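Local coordinates for hypothetical protein (Streptococcus pneumoniae, PDB 2HIY) that is of unknown function but belongs to the DUF1697 family of conserved bacterial proteins, built from two similar alpha-beta halves, at residues 45-50 and 175-180; 12-15 and 21-24; 118-123 and 158-163; 122-127 and 138-143; 34-39 and 57-62. All coordinates share one frame; numbering follows the deposited sequence.

Interaction 1: residues 45-50 and 175-180; sequences SGNIFF and DKIGQM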
# COMPACT_ATOMS: atom_id res chain seq x y z
N SER D 45 12.70 -2.60 15.22
CA SER D 45 11.35 -2.85 15.71
C SER D 45 11.21 -2.68 17.21
O SER D 45 10.11 -2.81 17.75
CB SER D 45 10.88 -4.26 15.36
OG SER D 45 11.71 -5.25 15.94
N GLY D 46 12.31 -2.40 17.90
CA GLY D 46 12.26 -2.18 19.33
C GLY D 46 12.78 -3.37 20.13
O GLY D 46 12.03 -3.97 20.91
N ASN D 47 14.07 -3.66 19.97
CA ASN D 47 14.73 -4.76 20.66
C ASN D 47 16.00 -4.17 21.23
O ASN D 47 16.97 -3.93 20.48
CB ASN D 47 15.08 -5.89 19.67
CG ASN D 47 13.89 -6.36 18.90
OD1 ASN D 47 12.98 -6.96 19.49
ND2 ASN D 47 13.83 -6.06 17.61
N ILE D 48 15.97 -3.89 22.53
CA ILE D 48 17.05 -3.22 23.23
C ILE D 48 17.63 -4.15 24.27
O ILE D 48 16.89 -4.92 24.91
CB ILE D 48 16.53 -1.92 23.95
CG1 ILE D 48 16.22 -0.86 22.90
CG2 ILE D 48 17.56 -1.36 24.95
CD1 ILE D 48 17.47 -0.07 22.43
N PHE D 49 18.95 -4.10 24.45
CA PHE D 49 19.62 -4.91 25.43
C PHE D 49 20.49 -4.01 26.28
O PHE D 49 21.12 -3.07 25.76
CB PHE D 49 20.46 -6.01 24.74
CG PHE D 49 19.65 -6.80 23.78
CD1 PHE D 49 18.96 -7.95 24.20
CD2 PHE D 49 19.43 -6.31 22.50
CE1 PHE D 49 18.12 -8.64 23.31
CE2 PHE D 49 18.59 -6.98 21.60
CZ PHE D 49 17.92 -8.16 22.03
N PHE D 50 20.51 -4.28 27.57
CA PHE D 50 21.32 -3.46 28.47
C PHE D 50 21.69 -4.27 29.69
O PHE D 50 21.09 -5.32 29.96
CB PHE D 50 20.57 -2.17 28.86
CG PHE D 50 19.37 -2.40 29.72
CD1 PHE D 50 19.46 -2.45 31.12
CD2 PHE D 50 18.10 -2.52 29.14
CE1 PHE D 50 18.33 -2.67 31.93
CE2 PHE D 50 16.98 -2.73 29.93
CZ PHE D 50 17.09 -2.79 31.33
N ASP D 175 15.08 -16.21 18.59
CA ASP D 175 16.45 -16.74 18.68
C ASP D 175 17.47 -15.62 18.83
O ASP D 175 18.34 -15.67 19.71
CB ASP D 175 16.79 -17.61 17.46
CG ASP D 175 16.07 -18.93 17.48
OD1 ASP D 175 15.63 -19.36 18.56
OD2 ASP D 175 15.96 -19.55 16.40
N LYS D 176 17.34 -14.61 17.98
CA LYS D 176 18.30 -13.48 18.00
C LYS D 176 18.31 -12.78 19.37
O LYS D 176 19.37 -12.40 19.86
CB LYS D 176 18.00 -12.48 16.88
CG LYS D 176 18.96 -11.28 16.87
CD LYS D 176 20.38 -11.73 16.58
CE LYS D 176 21.34 -10.54 16.53
NZ LYS D 176 22.76 -10.97 16.38
N ILE D 177 17.14 -12.59 19.97
CA ILE D 177 17.04 -12.06 21.33
C ILE D 177 17.88 -12.89 22.30
O ILE D 177 18.65 -12.35 23.07
CB ILE D 177 15.55 -11.93 21.79
CG1 ILE D 177 14.89 -10.77 21.04
CG2 ILE D 177 15.43 -11.73 23.32
CD1 ILE D 177 13.36 -10.85 20.95
N GLY D 178 17.79 -14.21 22.23
CA GLY D 178 18.59 -15.04 23.10
C GLY D 178 20.08 -14.86 22.82
O GLY D 178 20.87 -14.81 23.75
N GLN D 179 20.45 -14.73 21.55
CA GLN D 179 21.86 -14.58 21.18
C GLN D 179 22.38 -13.23 21.69
O GLN D 179 23.51 -13.12 22.21
CB GLN D 179 22.01 -14.68 19.68
CG GLN D 179 21.86 -16.12 19.18
CD GLN D 179 21.58 -16.23 17.68
OE1 GLN D 179 21.76 -15.27 16.92
NE2 GLN D 179 21.14 -17.41 17.25
N MSE D 180 21.56 -12.19 21.57
CA MSE D 180 21.98 -10.86 22.01
C MSE D 180 22.10 -10.78 23.53
O MSE D 180 22.92 -10.00 24.04
CB MSE D 180 21.02 -9.78 21.50
CG MSE D 180 21.05 -9.53 19.99
SE MSE D 180 22.64 -8.60 19.41
CE MSE D 180 22.09 -6.82 19.99
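The F49 ring lies flat beneath M180, a selenomethionine, whose CB sits 3.4 Å above the ring plane and over its centre. F49 belongs to strand 47-52 in the N-terminal sheet, whose strand order is that of a ferredoxin-like fold, while M180 comes from the C-terminal helix 171-182. Strand and helix run nearly parallel, their short axes 19° apart. CG of M180 stands anti to the carbonyl carbon (chi1 -69°), and further bends at chi2 and chi3 curl the chain around the rim, where CE lies 3.7 Å from F49 CD2. The selenium lies oblique to the ring, 5.3 Å from its centroid, in a Met-aromatic contact. I177 fills in beside the far end of the ring, its CG2 4.1 Å from F49 CE1. I48, just before F49, faces the other way and packs on L27 and L31 of helix 24-34, so the sheet is covered by helices on both faces. At the N-terminal end of the strand R169, from the second sheet, hydrogen-bonds both G46 O and N47 OD1. The N47 amide is held at its other end too: ND2 donates to Y42 O and, 28° out of the amide plane, to S45 OG at 2.8 Å.

Interaction 2: residues 12-15 and 21-24; sequences RGIN and KVVM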
# COMPACT_ATOMS: atom_id res chain seq x y z
N ARG D 12 6.45 -2.83 21.36
CA ARG D 12 5.63 -3.02 20.17
C ARG D 12 5.23 -1.69 19.57
O ARG D 12 5.23 -0.65 20.27
CB ARG D 12 4.35 -3.78 20.55
CG ARG D 12 3.45 -2.98 21.48
CD ARG D 12 1.93 -3.09 21.24
NE ARG D 12 1.52 -3.50 19.91
CZ ARG D 12 0.95 -2.71 18.99
NH1 ARG D 12 0.61 -3.23 17.82
NH2 ARG D 12 0.72 -1.43 19.23
N GLY D 13 4.89 -1.72 18.30
CA GLY D 13 4.22 -0.62 17.64
C GLY D 13 5.08 0.52 17.16
O GLY D 13 4.54 1.54 16.74
N ILE D 14 6.41 0.38 17.22
CA ILE D 14 7.27 1.50 16.83
C ILE D 14 7.77 1.43 15.40
O ILE D 14 7.83 0.35 14.80
CB ILE D 14 8.45 1.72 17.82
CG1 ILE D 14 9.51 0.61 17.75
CG2 ILE D 14 7.93 1.91 19.24
CD1 ILE D 14 10.85 1.04 18.39
N ASN D 15 8.12 2.59 14.85
CA ASN D 15 8.72 2.70 13.52
C ASN D 15 7.92 2.00 12.44
O ASN D 15 8.48 1.30 11.59
CB ASN D 15 10.17 2.18 13.56
CG ASN D 15 11.06 3.08 14.38
OD1 ASN D 15 10.90 4.29 14.38
ND2 ASN D 15 11.97 2.47 15.14
N LYS D 21 8.02 7.07 15.78
CA LYS D 21 9.40 7.02 15.34
C LYS D 21 10.35 7.02 16.53
O LYS D 21 10.27 7.86 17.40
CB LYS D 21 9.72 8.22 14.43
CG LYS D 21 11.14 8.16 13.86
CD LYS D 21 11.37 9.18 12.74
CE LYS D 21 12.85 9.25 12.36
NZ LYS D 21 13.21 10.44 11.53
N VAL D 22 11.26 6.05 16.50
CA VAL D 22 12.32 5.96 17.49
C VAL D 22 13.61 5.74 16.72
O VAL D 22 13.70 4.76 15.96
CB VAL D 22 12.08 4.80 18.47
CG1 VAL D 22 13.21 4.74 19.51
CG2 VAL D 22 10.71 4.93 19.13
N VAL D 23 14.58 6.63 16.92
CA VAL D 23 15.88 6.48 16.29
C VAL D 23 16.76 5.69 17.25
O VAL D 23 16.98 6.14 18.38
CB VAL D 23 16.48 7.84 15.94
CG1 VAL D 23 17.88 7.69 15.33
CG2 VAL D 23 15.57 8.58 14.95
N MSE D 24 17.26 4.55 16.81
CA MSE D 24 17.97 3.63 17.70
C MSE D 24 19.18 4.28 18.34
O MSE D 24 19.39 4.15 19.53
CB MSE D 24 18.38 2.33 16.98
CG MSE D 24 17.21 1.40 16.71
SE MSE D 24 16.15 0.88 18.28
CE MSE D 24 14.50 1.75 17.74
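The carboxamide of N15 is the flat group here, and its edge does most of the work against V22. OD1 accepts the backbone N-H of V22 at 2.8 Å in a nearly straight bond (171°), although the donor is tilted 27° from the carbonyl plane. ND2 returns a bond to V22 O, 3.0 Å away, this time in the plane of both groups and on a lone pair of the carbonyl. Close to the amide plane, beyond ND2, lies the methyl CE of M24, a selenomethionine, at 3.7 Å; V22 CB approaches ND2 from off the plane. By taking both N and O of one residue, the side chain imitates a backbone partner in an antiparallel hydrogen-bonded pair. ND2 has a second acceptor in N44 O, which fixes the amide's rotation further.

All this ties together the two ends of the long connection from strand 5-10 to helix 24-34, the first beta-alpha link of a ferredoxin-like unit; V23 is the N-cap of that helix. Behind the polar pair I14 makes the apolar layer. Its CG1 stands between the backbone N and the carbonyl carbon (chi1 70°), which sends CD1 tip to tip against M24 CE at 3.8 Å and places it 4.0 Å from V22 CB. V22 CG2 lies 4.1 Å from I14 CG2. On the solvent side K21 leads away, but its CG passes 3.9 Å from N15 OD1. M24 also packs on E61 of the second subunit.

Interaction 3: residues 118-123 and 158-163; sequences IATVES and LKVPFY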
# COMPACT_ATOMS: atom_id res chain seq x y z
N ILE D 118 -4.39 -15.99 29.27
CA ILE D 118 -4.57 -17.43 29.08
C ILE D 118 -6.05 -17.76 28.87
O ILE D 118 -6.43 -18.51 27.99
CB ILE D 118 -4.01 -18.18 30.30
CG1 ILE D 118 -2.47 -18.06 30.32
CG2 ILE D 118 -4.41 -19.64 30.26
CD1 ILE D 118 -1.82 -18.60 31.63
N ALA D 119 -6.92 -17.15 29.70
CA ALA D 119 -8.34 -17.48 29.57
C ALA D 119 -8.88 -17.05 28.22
O ALA D 119 -9.61 -17.78 27.55
CB ALA D 119 -9.16 -16.82 30.71
N THR D 120 -8.48 -15.87 27.77
CA THR D 120 -8.92 -15.37 26.46
C THR D 120 -8.40 -16.27 25.34
O THR D 120 -9.17 -16.68 24.48
CB THR D 120 -8.45 -13.94 26.28
OG1 THR D 120 -9.10 -13.13 27.27
CG2 THR D 120 -8.82 -13.41 24.88
N VAL D 121 -7.11 -16.59 25.38
CA VAL D 121 -6.56 -17.44 24.32
C VAL D 121 -7.22 -18.82 24.31
O VAL D 121 -7.56 -19.33 23.26
CB VAL D 121 -5.04 -17.54 24.42
CG1 VAL D 121 -4.53 -18.55 23.44
CG2 VAL D 121 -4.40 -16.19 24.12
N GLU D 122 -7.46 -19.36 25.50
CA GLU D 122 -8.08 -20.68 25.59
C GLU D 122 -9.49 -20.67 25.05
O GLU D 122 -9.99 -21.75 24.69
CB GLU D 122 -8.11 -21.15 27.05
CG GLU D 122 -6.78 -21.71 27.53
CD GLU D 122 -6.79 -22.06 29.02
OE1 GLU D 122 -7.66 -21.55 29.79
OE2 GLU D 122 -5.88 -22.80 29.44
N SER D 123 -10.15 -19.52 25.04
CA SER D 123 -11.53 -19.40 24.52
C SER D 123 -11.60 -19.45 22.99
O SER D 123 -12.67 -19.61 22.42
CB SER D 123 -12.22 -18.10 24.99
OG SER D 123 -11.77 -16.95 24.27
N LEU D 158 -6.50 -9.57 16.52
CA LEU D 158 -6.84 -8.13 16.56
C LEU D 158 -8.09 -7.83 17.37
O LEU D 158 -8.37 -6.68 17.70
CB LEU D 158 -7.02 -7.55 15.16
CG LEU D 158 -5.73 -7.34 14.37
CD1 LEU D 158 -6.13 -6.95 12.95
CD2 LEU D 158 -4.81 -6.28 14.97
N LYS D 159 -8.87 -8.87 17.68
CA LYS D 159 -10.08 -8.72 18.47
C LYS D 159 -9.85 -8.75 19.99
O LYS D 159 -10.78 -8.45 20.74
CB LYS D 159 -11.10 -9.79 18.09
CG LYS D 159 -11.51 -9.76 16.62
CD LYS D 159 -12.45 -10.92 16.32
CE LYS D 159 -12.74 -11.09 14.82
NZ LYS D 159 -13.57 -9.98 14.27
N VAL D 160 -8.65 -9.12 20.45
CA VAL D 160 -8.46 -9.35 21.89
C VAL D 160 -7.99 -8.08 22.60
O VAL D 160 -7.24 -7.28 22.04
CB VAL D 160 -7.46 -10.52 22.18
CG1 VAL D 160 -7.96 -11.87 21.56
CG2 VAL D 160 -6.03 -10.17 21.76
N PRO D 161 -8.45 -7.86 23.84
CA PRO D 161 -8.03 -6.70 24.60
C PRO D 161 -6.53 -6.67 24.90
O PRO D 161 -6.00 -5.58 25.09
CB PRO D 161 -8.88 -6.81 25.89
CG PRO D 161 -10.02 -7.66 25.53
CD PRO D 161 -9.51 -8.63 24.53
N PHE D 162 -5.86 -7.81 24.90
CA PHE D 162 -4.47 -7.84 25.29
C PHE D 162 -3.50 -7.51 24.15
O PHE D 162 -2.30 -7.47 24.37
CB PHE D 162 -4.12 -9.20 25.99
CG PHE D 162 -4.11 -10.41 25.07
CD1 PHE D 162 -3.04 -10.65 24.21
CD2 PHE D 162 -5.14 -11.38 25.14
CE1 PHE D 162 -3.03 -11.77 23.36
CE2 PHE D 162 -5.12 -12.49 24.32
CZ PHE D 162 -4.06 -12.71 23.44
N TYR D 163 -4.02 -7.31 22.94
CA TYR D 163 -3.14 -7.19 21.81
C TYR D 163 -2.03 -6.16 21.92
O TYR D 163 -0.88 -6.44 21.55
CB TYR D 163 -3.98 -6.89 20.56
CG TYR D 163 -3.19 -6.89 19.29
CD1 TYR D 163 -2.83 -8.10 18.70
CD2 TYR D 163 -2.76 -5.70 18.69
CE1 TYR D 163 -2.07 -8.13 17.54
CE2 TYR D 163 -2.01 -5.73 17.49
CZ TYR D 163 -1.68 -6.97 16.95
OH TYR D 163 -0.95 -7.04 15.78
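T120 reaches from helix 114-122 toward the loop carrying V160 and F162. Its CB comes within 4.1 Å of F162 CE2. From there the branches part: OG1 turns back along the helix to hydrogen-bond Q116 O, and CG2, anti to the backbone N, goes outward. This methyl ends 3.9 Å from F162 CE2, at the edge of the ring and near its plane, and 3.8 Å from V160 CG1, so the methyl rests against both loop side chains at once. One helix position on, V121 brings CG2 to 3.6 Å from F162 CZ, obliquely to the ring.

The ring itself is positioned within the loop. V160 to Y163 form a type I beta turn, closed by a weak bond from Y163 N to V160 O, and the turn folds V160 CG2 over the ring centre, 3.4 Å above its plane. F162 CG lies between its backbone N and carbonyl carbon (chi1 70°), which tucks the ring back under that methyl. In this ferredoxin-like half of the chain, the loop before strand 166-170 packs on helix 114-122.

Just beyond V121, S123 OG donates to T120 O at 2.6 Å, in the carbonyl plane and on a lone pair. The loop also faces another chain: N33 of the third subunit hydrogen-bonds L158 O and V160 O, and E26 and E30 of that same subunit form salt bridges with K159.

Interaction 4: residues 122-127 and 138-143; sequences ESLELK and IFWGKF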
# COMPACT_ATOMS: atom_id res chain seq x y z
N GLU D 122 -7.46 -19.36 25.50
CA GLU D 122 -8.08 -20.68 25.59
C GLU D 122 -9.49 -20.67 25.05
O GLU D 122 -9.99 -21.75 24.69
CB GLU D 122 -8.11 -21.15 27.05
CG GLU D 122 -6.78 -21.71 27.53
CD GLU D 122 -6.79 -22.06 29.02
OE1 GLU D 122 -7.66 -21.55 29.79
OE2 GLU D 122 -5.88 -22.80 29.44
N SER D 123 -10.15 -19.52 25.04
CA SER D 123 -11.53 -19.40 24.52
C SER D 123 -11.60 -19.45 22.99
O SER D 123 -12.67 -19.61 22.42
CB SER D 123 -12.22 -18.10 24.99
OG SER D 123 -11.77 -16.95 24.27
N LEU D 124 -10.45 -19.29 22.33
CA LEU D 124 -10.45 -19.25 20.88
C LEU D 124 -10.47 -20.67 20.29
O LEU D 124 -9.79 -21.57 20.80
CB LEU D 124 -9.20 -18.53 20.39
CG LEU D 124 -8.94 -17.13 20.94
CD1 LEU D 124 -7.62 -16.60 20.36
CD2 LEU D 124 -10.09 -16.18 20.57
N GLU D 125 -11.24 -20.86 19.23
CA GLU D 125 -11.23 -22.16 18.57
C GLU D 125 -10.06 -22.26 17.59
O GLU D 125 -10.09 -21.66 16.52
CB GLU D 125 -12.57 -22.51 17.87
CG GLU D 125 -12.56 -23.96 17.32
CD GLU D 125 -13.85 -24.40 16.65
OE1 GLU D 125 -14.58 -23.55 16.09
OE2 GLU D 125 -14.16 -25.61 16.66
N LEU D 126 -9.04 -23.01 17.98
CA LEU D 126 -7.87 -23.20 17.13
C LEU D 126 -8.17 -24.10 15.95
O LEU D 126 -9.01 -25.01 16.04
CB LEU D 126 -6.74 -23.79 17.94
CG LEU D 126 -6.36 -23.01 19.20
CD1 LEU D 126 -5.15 -23.66 19.82
CD2 LEU D 126 -6.08 -21.51 18.89
N LYS D 127 -7.49 -23.83 14.85
CA LYS D 127 -7.59 -24.64 13.64
C LYS D 127 -6.19 -25.18 13.30
O LYS D 127 -5.68 -25.99 14.08
CB LYS D 127 -8.25 -23.86 12.51
CG LYS D 127 -9.72 -23.48 12.83
CD LYS D 127 -10.61 -24.70 12.71
CE LYS D 127 -12.08 -24.37 12.86
NZ LYS D 127 -12.87 -25.62 12.57
N ILE D 138 3.81 -16.74 24.89
CA ILE D 138 3.08 -17.84 24.22
C ILE D 138 3.82 -18.23 22.95
O ILE D 138 4.08 -17.37 22.10
CB ILE D 138 1.65 -17.41 23.83
CG1 ILE D 138 0.93 -16.85 25.05
CG2 ILE D 138 0.87 -18.60 23.24
CD1 ILE D 138 -0.45 -16.26 24.75
N PHE D 139 4.21 -19.50 22.82
CA PHE D 139 4.68 -20.02 21.55
C PHE D 139 3.46 -20.32 20.68
O PHE D 139 2.54 -20.99 21.14
CB PHE D 139 5.40 -21.36 21.74
CG PHE D 139 6.57 -21.34 22.71
CD1 PHE D 139 7.86 -21.09 22.23
CD2 PHE D 139 6.41 -21.62 24.08
CE1 PHE D 139 8.96 -21.11 23.09
CE2 PHE D 139 7.49 -21.62 24.94
CZ PHE D 139 8.78 -21.39 24.44
N TRP D 140 3.46 -19.90 19.42
CA TRP D 140 2.26 -20.12 18.59
C TRP D 140 2.68 -20.39 17.18
O TRP D 140 3.25 -19.53 16.47
CB TRP D 140 1.35 -18.90 18.69
CG TRP D 140 -0.07 -19.08 18.31
CD1 TRP D 140 -0.62 -19.95 17.39
CD2 TRP D 140 -1.16 -18.35 18.86
NE1 TRP D 140 -2.00 -19.79 17.33
CE2 TRP D 140 -2.35 -18.81 18.24
CE3 TRP D 140 -1.25 -17.33 19.83
CZ2 TRP D 140 -3.62 -18.29 18.56
CZ3 TRP D 140 -2.51 -16.81 20.15
CH2 TRP D 140 -3.67 -17.30 19.51
N GLY D 141 2.46 -21.64 16.74
CA GLY D 141 2.90 -22.11 15.43
C GLY D 141 1.68 -22.28 14.54
O GLY D 141 0.63 -22.74 15.00
N LYS D 142 1.84 -21.91 13.28
CA LYS D 142 0.81 -22.12 12.28
C LYS D 142 1.41 -23.02 11.20
O LYS D 142 2.47 -22.72 10.64
CB LYS D 142 0.34 -20.76 11.70
CG LYS D 142 -0.54 -19.90 12.64
CD LYS D 142 0.15 -19.29 13.85
CE LYS D 142 1.31 -18.40 13.50
NZ LYS D 142 1.78 -17.67 14.73
N PHE D 143 0.74 -24.12 10.88
CA PHE D 143 1.40 -25.17 10.09
C PHE D 143 1.59 -24.84 8.65
O PHE D 143 2.61 -25.25 8.07
CB PHE D 143 0.67 -26.49 10.24
CG PHE D 143 0.80 -27.08 11.61
CD1 PHE D 143 2.00 -27.67 11.99
CD2 PHE D 143 -0.24 -27.04 12.51
CE1 PHE D 143 2.15 -28.21 13.28
CE2 PHE D 143 -0.11 -27.58 13.82
CZ PHE D 143 1.10 -28.16 14.18
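L124 and L126 each set one methyl against the six-membered ring of W140. L124 CD1 arrives at the rim, near the indole plane, 4.1 Å from CH2, and its side chain crosses that of W140 at about a right angle. L126 CD2 comes in obliquely to CZ2, also at 4.1 Å. There are no hydrogen bonds across the contact; it is apolar packing between a connecting loop and a strand. In the ferredoxin-like second half of the chain, the loop runs from helix 114-122 to strand 129-133, and W140 sits on strand 137-142, which pairs antiparallel with 129-133 in the sheet.

The two leucines share a conformation, CG anti to the carbonyl carbon (chi1 -54° for L124), and both point from the extended loop toward the indole. W140 takes the other branch: its CG is trans to the main-chain nitrogen (chi1 -161°), which carries the ring system out to meet them. Further out, E129 OE1 accepts from W140 NE1, satisfies the indole's polar atom and helps set the ring's rotation. Y153 meets the indole edge-to-face, and L131 and L106 of the flanking strands pack against it. Helix 152-156 backs the leucines as well, with Y156 beside L124 and A152 beside L126.

K142 lies two residues along the strand. Its chain, bent at chi2 and chi3, folds back toward W140, and the amine forms a salt bridge with D104 and a cation-pi contact with Y153. The same NZ hydrogen-bonds W140 O at 2.9 Å, from above the carbonyl plane rather than on a lone pair.

Interaction 5: residues 34-39 and 57-62; sequences LGLEKV and AQLVEK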
# COMPACT_ATOMS: atom_id res chain seq x y z
N LEU D 34 20.10 7.57 31.17
CA LEU D 34 19.19 7.10 32.21
C LEU D 34 19.91 6.23 33.24
O LEU D 34 19.39 6.02 34.35
CB LEU D 34 18.00 6.36 31.58
CG LEU D 34 16.81 5.93 32.45
CD1 LEU D 34 16.06 7.15 33.03
CD2 LEU D 34 15.87 5.06 31.66
N GLY D 35 21.08 5.71 32.89
CA GLY D 35 21.87 4.89 33.80
C GLY D 35 21.98 3.40 33.45
O GLY D 35 22.53 2.61 34.23
N LEU D 36 21.47 3.02 32.28
CA LEU D 36 21.58 1.62 31.85
C LEU D 36 22.90 1.48 31.15
O LEU D 36 23.41 2.44 30.55
CB LEU D 36 20.43 1.29 30.92
CG LEU D 36 19.03 1.60 31.47
CD1 LEU D 36 17.95 1.05 30.57
CD2 LEU D 36 18.87 1.10 32.91
N GLU D 37 23.48 0.29 31.20
CA GLU D 37 24.84 0.10 30.69
C GLU D 37 24.93 -0.80 29.49
O GLU D 37 24.09 -1.68 29.29
CB GLU D 37 25.73 -0.46 31.80
CG GLU D 37 25.76 0.41 33.03
CD GLU D 37 26.60 -0.16 34.15
OE1 GLU D 37 27.68 -0.71 33.86
OE2 GLU D 37 26.18 -0.06 35.32
N LYS D 38 25.96 -0.58 28.69
CA LYS D 38 26.26 -1.43 27.54
C LYS D 38 25.01 -1.63 26.67
O LYS D 38 24.63 -2.76 26.31
CB LYS D 38 26.85 -2.77 27.99
CG LYS D 38 28.23 -2.64 28.67
CD LYS D 38 28.92 -4.00 28.73
CE LYS D 38 30.40 -3.90 29.13
NZ LYS D 38 30.57 -3.58 30.58
N VAL D 39 24.39 -0.50 26.33
CA VAL D 39 23.11 -0.52 25.63
C VAL D 39 23.31 -0.83 24.15
O VAL D 39 24.08 -0.16 23.46
CB VAL D 39 22.32 0.79 25.80
CG1 VAL D 39 20.94 0.66 25.18
CG2 VAL D 39 22.18 1.13 27.28
N ALA D 57 12.22 -3.99 39.80
CA ALA D 57 11.12 -3.06 40.11
C ALA D 57 11.50 -1.62 39.83
O ALA D 57 10.69 -0.87 39.27
CB ALA D 57 10.67 -3.24 41.55
N GLN D 58 12.72 -1.25 40.18
CA GLN D 58 13.18 0.10 39.89
C GLN D 58 13.44 0.31 38.41
O GLN D 58 13.18 1.40 37.90
CB GLN D 58 14.40 0.48 40.74
CG GLN D 58 13.98 0.79 42.19
CD GLN D 58 15.11 1.14 43.15
OE1 GLN D 58 16.30 1.06 42.83
NE2 GLN D 58 14.72 1.53 44.36
N LEU D 59 13.94 -0.73 37.73
CA LEU D 59 14.13 -0.63 36.28
C LEU D 59 12.80 -0.39 35.56
O LEU D 59 12.70 0.43 34.66
CB LEU D 59 14.82 -1.87 35.70
CG LEU D 59 16.30 -2.00 36.06
CD1 LEU D 59 16.77 -3.36 35.66
CD2 LEU D 59 17.13 -0.94 35.36
N VAL D 60 11.78 -1.15 35.95
CA VAL D 60 10.45 -0.99 35.35
C VAL D 60 9.90 0.41 35.61
O VAL D 60 9.36 1.05 34.70
CB VAL D 60 9.50 -2.09 35.86
CG1 VAL D 60 8.05 -1.83 35.39
CG2 VAL D 60 9.96 -3.46 35.36
N GLU D 61 10.03 0.92 36.83
CA GLU D 61 9.52 2.25 37.14
C GLU D 61 10.27 3.32 36.33
O GLU D 61 9.67 4.23 35.78
CB GLU D 61 9.61 2.53 38.64
CG GLU D 61 9.04 3.85 39.13
CD GLU D 61 9.36 4.08 40.61
OE1 GLU D 61 9.60 3.09 41.34
OE2 GLU D 61 9.37 5.26 41.03
N LYS D 62 11.59 3.17 36.24
CA LYS D 62 12.38 4.15 35.52
C LYS D 62 12.03 4.14 34.04
O LYS D 62 11.96 5.19 33.40
CB LYS D 62 13.87 3.87 35.67
CG LYS D 62 14.44 4.38 36.98
CD LYS D 62 15.91 3.98 37.13
CE LYS D 62 16.78 4.68 36.10
NZ LYS D 62 18.23 4.69 36.46
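K62 and L34 bury the most surface here, and they meet in two ways. The amine NZ of K62 donates to the backbone carbonyl L34 O at 2.8 Å, approaching nearly along the C=O axis with a C=O...N angle of 160°. The aliphatic part of the lysine slides past the leucine in the opposite direction, CE lying 3.9 Å from L34 CG and 4.0 Å from CD1. A bend at chi3 (66°) turns the end of the lysine chain to the carbonyl. L34 stands at the close of helix 24-34, where G35, with positive phi, makes a Schellman motif, so the positive charge of K62 would probably be favoured by the partial negative charge of the helix end.

L36 comes next in buried surface. Its CD2 meets, at 3.6 Å, CD2 of L59, one helix turn before K62, and the two side chains cross obliquely. Beneath them lies the sheet: L36 packs on F50, L59 on S52, both of strand 47-52, and L31 of helix 24-34 touches L36. The contact joins the C-terminal end of one helix to the flank of helix 56-70, side by side over one face of an antiparallel sheet, as in the ferredoxin-like beta-alpha-beta-beta-alpha-beta fold.

From the N terminus, interaction 2 comes first and closes a short loop between strand 5-10 and helix 24-34. Interaction 5 then joins the end of that helix to helix 56-70. Before it closes, interaction 1 opens on strand 47-52, so the two cross; interaction 1 closes only at helix 171-182, and its long span takes in the whole second half. There interactions 3 and 4 start from overlapping residues, E122 and S123; interaction 4 closes first, within the span of interaction 3. In space interaction 1 touches interactions 2 and 5 in the first half, V121 touches I138 and W140 between interactions 3 and 4, and R12 packs on Y163 to bridge the halves.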